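Local coordinates for sugar phosphate isomerase/epimerase (Parabacteroides distasonis, PDB 3OBE), which is probably an isomerase or epimerase of sugars or sugar phosphates, built on the TIM barrel of the xylose isomerase-like family, at residues 206-210 / 211-215; 219-222 / 223-226. One frame throughout, in Å; residues are numbered along the deposited sequence. Where two conformers were deposited one is given.

Interaction 1 (206-210 / 211-215); sequences KNTDP and DKVMF
In Asp209 the carboxylate carbon CG stands anti to the backbone N (chi1 -174°), which brings OD1 to the backbone N-H of Asp211, while in Thr208 chi1 of 54° swings OG1 over the chain's own backbone, where it bonds Phe204 O and Arg239 NH2 and lies beside the edge of the Phe215 ring. Asp209 OD1 takes Asp211 N at 2.8 Å, the N-H arriving from above the carboxylate plane, and this bond closes an Asx turn. The backbone oxygen of Asp209 is gripped twice: Lys212 N reaches it from above the carbonyl plane and closes a type I beta turn over 209-212, and Val213 N, 2.9 Å from Asp209 O, comes nearly along the C=O axis and widens the turn to an alpha-turn. This loop carries the chain from helix 200-207 into strand 213-218 of the TIM barrel. Pro210 suits the second place of such a turn because its ring fixes phi near -58°. The extended Lys212 chain runs past Asp209, CE 3.6 Å from OD2, but NZ stops 4.2 Å from OD2, beyond a salt bridge, and a water joins the two. A second water donates to Asp209 OD1 and Asp211 OD2, probably easing the repulsion between these carboxylates. On the buried side Thr208 CB packs against Val213 CB at 3.7 Å, the branched side chains crossing at about a right angle.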
loop_
_atom_site.group_PDB
_atom_site.type_symbol
_atom_site.label_atom_id
_atom_site.label_comp_id
_atom_site.label_asym_id
_atom_site.label_seq_id
_atom_site.Cartn_x
_atom_site.Cartn_y
_atom_site.Cartn_z
ATOM N N LYS A 206 3.076 14.185 -11.516
ATOM C CA LYS A 206 3.445 15.546 -11.925
ATOM C C LYS A 206 2.616 16.620 -11.283
ATOM O O LYS A 206 3.074 17.777 -11.163
ATOM C CB LYS A 206 3.430 15.699 -13.427
ATOM C CG LYS A 206 4.335 14.658 -14.078
ATOM C CD LYS A 206 5.514 15.153 -14.765
ATOM C CE LYS A 206 5.928 14.167 -15.842
ATOM N NZ LYS A 206 7.165 14.584 -16.516
ATOM N N ASN A 207 1.419 16.272 -10.816
ATOM C CA ASN A 207 0.523 17.262 -10.232
ATOM C C ASN A 207 0.383 17.176 -8.706
ATOM O O ASN A 207 -0.432 17.881 -8.133
ATOM C CB ASN A 207 -0.853 17.186 -10.914
ATOM C CG ASN A 207 -0.788 17.732 -12.327
ATOM O OD1 ASN A 207 -0.657 18.935 -12.513
ATOM N ND2 ASN A 207 -0.804 16.848 -13.321
ATOM N N THR A 208 1.213 16.349 -8.071
ATOM C CA THR A 208 1.271 16.278 -6.598
ATOM C C THR A 208 2.644 16.708 -6.104
ATOM O O THR A 208 3.634 16.592 -6.804
ATOM C CB THR A 208 0.937 14.884 -6.033
ATOM O OG1 THR A 208 1.764 13.879 -6.614
ATOM C CG2 THR A 208 -0.517 14.528 -6.334
ATOM N N ASP A 209 2.637 17.282 -4.918
ATOM C CA ASP A 209 3.846 17.794 -4.275
ATOM C C ASP A 209 4.563 16.679 -3.576
ATOM O O ASP A 209 3.953 16.047 -2.693
ATOM C CB ASP A 209 3.395 18.813 -3.226
ATOM C CG ASP A 209 4.530 19.560 -2.562
ATOM O OD1 ASP A 209 5.686 19.071 -2.439
ATOM O OD2 ASP A 209 4.224 20.685 -2.081
ATOM N N PRO A 210 5.882 16.480 -3.852
ATOM C CA PRO A 210 6.624 15.398 -3.183
ATOM C C PRO A 210 6.611 15.489 -1.659
ATOM O O PRO A 210 6.712 14.472 -1.008
ATOM C CB PRO A 210 8.062 15.528 -3.716
ATOM C CG PRO A 210 7.956 16.372 -4.991
ATOM C CD PRO A 210 6.664 17.155 -4.917
ATOM N N ASP A 211 6.493 16.685 -1.107
ATOM C CA ASP A 211 6.451 16.854 0.351
ATOM C C ASP A 211 5.079 16.543 0.950
ATOM O O ASP A 211 4.947 16.395 2.171
ATOM C CB ASP A 211 6.918 18.272 0.726
ATOM C CG ASP A 211 8.399 18.536 0.345
ATOM O OD1 ASP A 211 9.204 17.559 0.325
ATOM O OD2 ASP A 211 8.734 19.718 0.061
ATOM N N LYS A 212 4.042 16.437 0.121
ATOM C CA LYS A 212 2.691 16.118 0.598
ATOM C C LYS A 212 2.249 14.681 0.243
ATOM O O LYS A 212 1.485 14.117 0.954
ATOM C CB LYS A 212 1.673 17.070 -0.002
ATOM C CG LYS A 212 1.847 18.532 0.410
ATOM C CD LYS A 212 0.886 19.426 -0.377
ATOM C CE LYS A 212 1.153 20.927 -0.188
ATOM N NZ LYS A 212 0.284 21.754 -1.046
ATOM N N VAL A 213 2.677 14.177 -0.911
ATOM C CA VAL A 213 2.173 12.957 -1.478
ATOM C C VAL A 213 3.302 12.050 -1.920
ATOM O O VAL A 213 4.198 12.485 -2.651
ATOM C CB VAL A 213 1.268 13.268 -2.694
ATOM C CG1 VAL A 213 0.874 11.970 -3.480
ATOM C CG2 VAL A 213 0.029 14.031 -2.236
HETATM N N MSE A 214 3.225 10.777 -1.497
HETATM C CA MSE A 214 4.099 9.753 -2.071
HETATM C C MSE A 214 3.227 8.647 -2.672
HETATM O O MSE A 214 1.979 8.722 -2.653
HETATM C CB MSE A 214 5.079 9.235 -1.012
HETATM C CG MSE A 214 4.442 8.657 0.257
HETATM SE SE MSE A 214 3.887 6.799 0.045
HETATM C CE MSE A 214 3.245 6.582 1.875
ATOM N N PHE A 215 3.882 7.659 -3.284
ATOM C CA PHE A 215 3.236 6.619 -4.036
ATOM C C PHE A 215 3.680 5.265 -3.498
ATOM O O PHE A 215 4.887 5.046 -3.210
ATOM C CB PHE A 215 3.464 6.777 -5.556
ATOM C CG PHE A 215 2.733 7.999 -6.130
ATOM C CD1 PHE A 215 3.281 9.268 -5.987
ATOM C CD2 PHE A 215 1.459 7.895 -6.671
ATOM C CE1 PHE A 215 2.594 10.368 -6.409
ATOM C CE2 PHE A 215 0.784 9.035 -7.124
ATOM C CZ PHE A 215 1.336 10.249 -6.975
HETATM O O HOH W 1 2.055 21.718 -3.218
HETATM O O HOH W 2 7.969 20.162 -2.957
HETATM O O HOH W 3 6.946 11.975 -2.818
#

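Interaction 2 (219-222 / 223-226); sequences VYWA and VMGQ
Met224, a selenomethionine, lies alongside Tyr220 one helical turn away, and the two side chains point the same way. The aromatic contact between the two is CH-pi: Met224 CG sits over one face of the Tyr220 ring, 3.9 Å from its centroid, offset toward the rim at CE2. Bends at chi2 (-78°) and chi3 (-74°) curl the flexible chain back, so that SE makes an oblique Met-aromatic contact and comes 3.8 Å from Tyr220 OH, which is hydrogen-bonded to Arg248 NH1. A leucine in place of Tyr220 would probably leave Met224 without the flat face it rests on and deprive Arg248 of this hydroxyl. Apolar packing adds Trp221, whose CE3 is 4.0 Å from Met224 CB, with the side chains crossing obliquely; the face of the same indole covers Tyr220 CD2. Backbone hydrogen bonds hold the helix: Val223 N to Val219 O at 3.1 Å, and Met224 N to Tyr220 O at 2.9 Å. At the end of the helix Gly225 N divides a weak bond between Trp221 O and Ala222 O. A Schellman motif closes it, Gln227 N bonding Ala222 O and Gln226 N bonding Val223 O, with Gln226 the C-prime residue at positive phi (70°), where glycine is common. This short helix follows strand 213-218 directly; Val219 and Val223 pack on Pro229 of helix 229-235, Val219 also reaches helix 259-269, and Tyr220 makes a cation-pi contact with Lys246, just after strand 240-245.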
loop_
_atom_site.group_PDB
_atom_site.type_symbol
_atom_site.label_atom_id
_atom_site.label_comp_id
_atom_site.label_asym_id
_atom_site.label_seq_id
_atom_site.Cartn_x
_atom_site.Cartn_y
_atom_site.Cartn_z
ATOM N N VAL A 219 4.032 -3.171 -7.944
ATOM C CA VAL A 219 4.885 -3.625 -9.021
ATOM C C VAL A 219 4.149 -4.632 -9.904
ATOM O O VAL A 219 4.359 -4.685 -11.128
ATOM C CB VAL A 219 6.232 -4.153 -8.504
ATOM C CG1 VAL A 219 6.993 -3.011 -7.863
ATOM C CG2 VAL A 219 6.048 -5.366 -7.544
ATOM N N TYR A 220 3.278 -5.441 -9.303
ATOM C CA TYR A 220 2.536 -6.459 -10.067
ATOM C C TYR A 220 1.501 -5.815 -10.967
ATOM O O TYR A 220 1.427 -6.139 -12.133
ATOM C CB TYR A 220 1.825 -7.418 -9.137
ATOM C CG TYR A 220 0.973 -8.436 -9.816
ATOM C CD1 TYR A 220 1.535 -9.612 -10.387
ATOM C CD2 TYR A 220 -0.413 -8.278 -9.888
ATOM C CE1 TYR A 220 0.689 -10.589 -10.971
ATOM C CE2 TYR A 220 -1.207 -9.237 -10.481
ATOM C CZ TYR A 220 -0.660 -10.374 -11.006
ATOM O OH TYR A 220 -1.456 -11.314 -11.586
ATOM N N TRP A 221 0.692 -4.909 -10.428
ATOM C CA TRP A 221 -0.366 -4.338 -11.264
ATOM C C TRP A 221 0.255 -3.405 -12.325
ATOM O O TRP A 221 -0.338 -3.218 -13.393
ATOM C CB TRP A 221 -1.408 -3.608 -10.413
ATOM C CG TRP A 221 -2.235 -4.548 -9.551
ATOM C CD1 TRP A 221 -2.310 -4.538 -8.182
ATOM C CD2 TRP A 221 -3.083 -5.630 -9.977
ATOM N NE1 TRP A 221 -3.160 -5.508 -7.743
ATOM C CE2 TRP A 221 -3.650 -6.203 -8.812
ATOM C CE3 TRP A 221 -3.443 -6.155 -11.223
ATOM C CZ2 TRP A 221 -4.516 -7.297 -8.865
ATOM C CZ3 TRP A 221 -4.301 -7.233 -11.258
ATOM C CH2 TRP A 221 -4.822 -7.798 -10.088
ATOM N N ALA A 222 1.464 -2.910 -12.087
ATOM C CA ALA A 222 2.202 -2.187 -13.127
ATOM C C ALA A 222 2.573 -3.141 -14.284
ATOM O O ALA A 222 2.261 -2.866 -15.453
ATOM C CB ALA A 222 3.455 -1.541 -12.546
ATOM N N VAL A 223 3.148 -4.306 -13.954
ATOM C CA VAL A 223 3.409 -5.335 -15.009
ATOM C C VAL A 223 2.130 -5.769 -15.750
ATOM O O VAL A 223 2.141 -5.901 -16.991
ATOM C CB VAL A 223 4.177 -6.540 -14.446
ATOM C CG1 VAL A 223 4.286 -7.641 -15.525
ATOM C CG2 VAL A 223 5.593 -6.076 -13.928
HETATM N N MSE A 224 1.004 -5.903 -15.036
HETATM C CA MSE A 224 -0.253 -6.270 -15.631
HETATM C C MSE A 224 -0.840 -5.137 -16.464
HETATM O O MSE A 224 -1.689 -5.390 -17.320
HETATM C CB MSE A 224 -1.265 -6.715 -14.576
HETATM C CG MSE A 224 -0.820 -7.946 -13.850
HETATM SE SE MSE A 224 -1.089 -9.530 -14.903
HETATM C CE MSE A 224 -2.976 -9.662 -14.746
ATOM N N GLY A 225 -0.338 -3.914 -16.258
ATOM C CA GLY A 225 -0.629 -2.776 -17.127
ATOM C C GLY A 225 0.423 -2.547 -18.197
ATOM O O GLY A 225 0.479 -1.454 -18.768
ATOM N N GLN A 226 1.252 -3.567 -18.430
ATOM C CA GLN A 226 2.282 -3.585 -19.472
ATOM C C GLN A 226 3.464 -2.645 -19.211
ATOM O O GLN A 226 4.163 -2.247 -20.142
ATOM C CB GLN A 226 1.688 -3.319 -20.852
ATOM C CG GLN A 226 0.525 -4.238 -21.240
ATOM C CD GLN A 226 0.052 -4.026 -22.670
ATOM O OE1 GLN A 226 -0.168 -2.883 -23.109
ATOM N NE2 GLN A 226 -0.153 -5.122 -23.396
#

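How the interactions relate
Interactions 1 and 2 come in series along the chain, with centres about 21 Å apart and no touch between them beyond their near succession in sequence. Strand 213-218, flanked in the parallel barrel sheet by strands 165-169 and 240-245, joins them: the turn of interaction 1 leads into its N-terminal end, and the helix of interaction 2 starts where it finishes. They therefore lie at opposite ends of the barrel. In TIM barrels the active site lies at the C-terminal ends of the strands, the side of 219-226; a phosphate ion about 5 Å from the Trp221 side chain, though probably from the crystallisation liquor, is consistent with a pocket there.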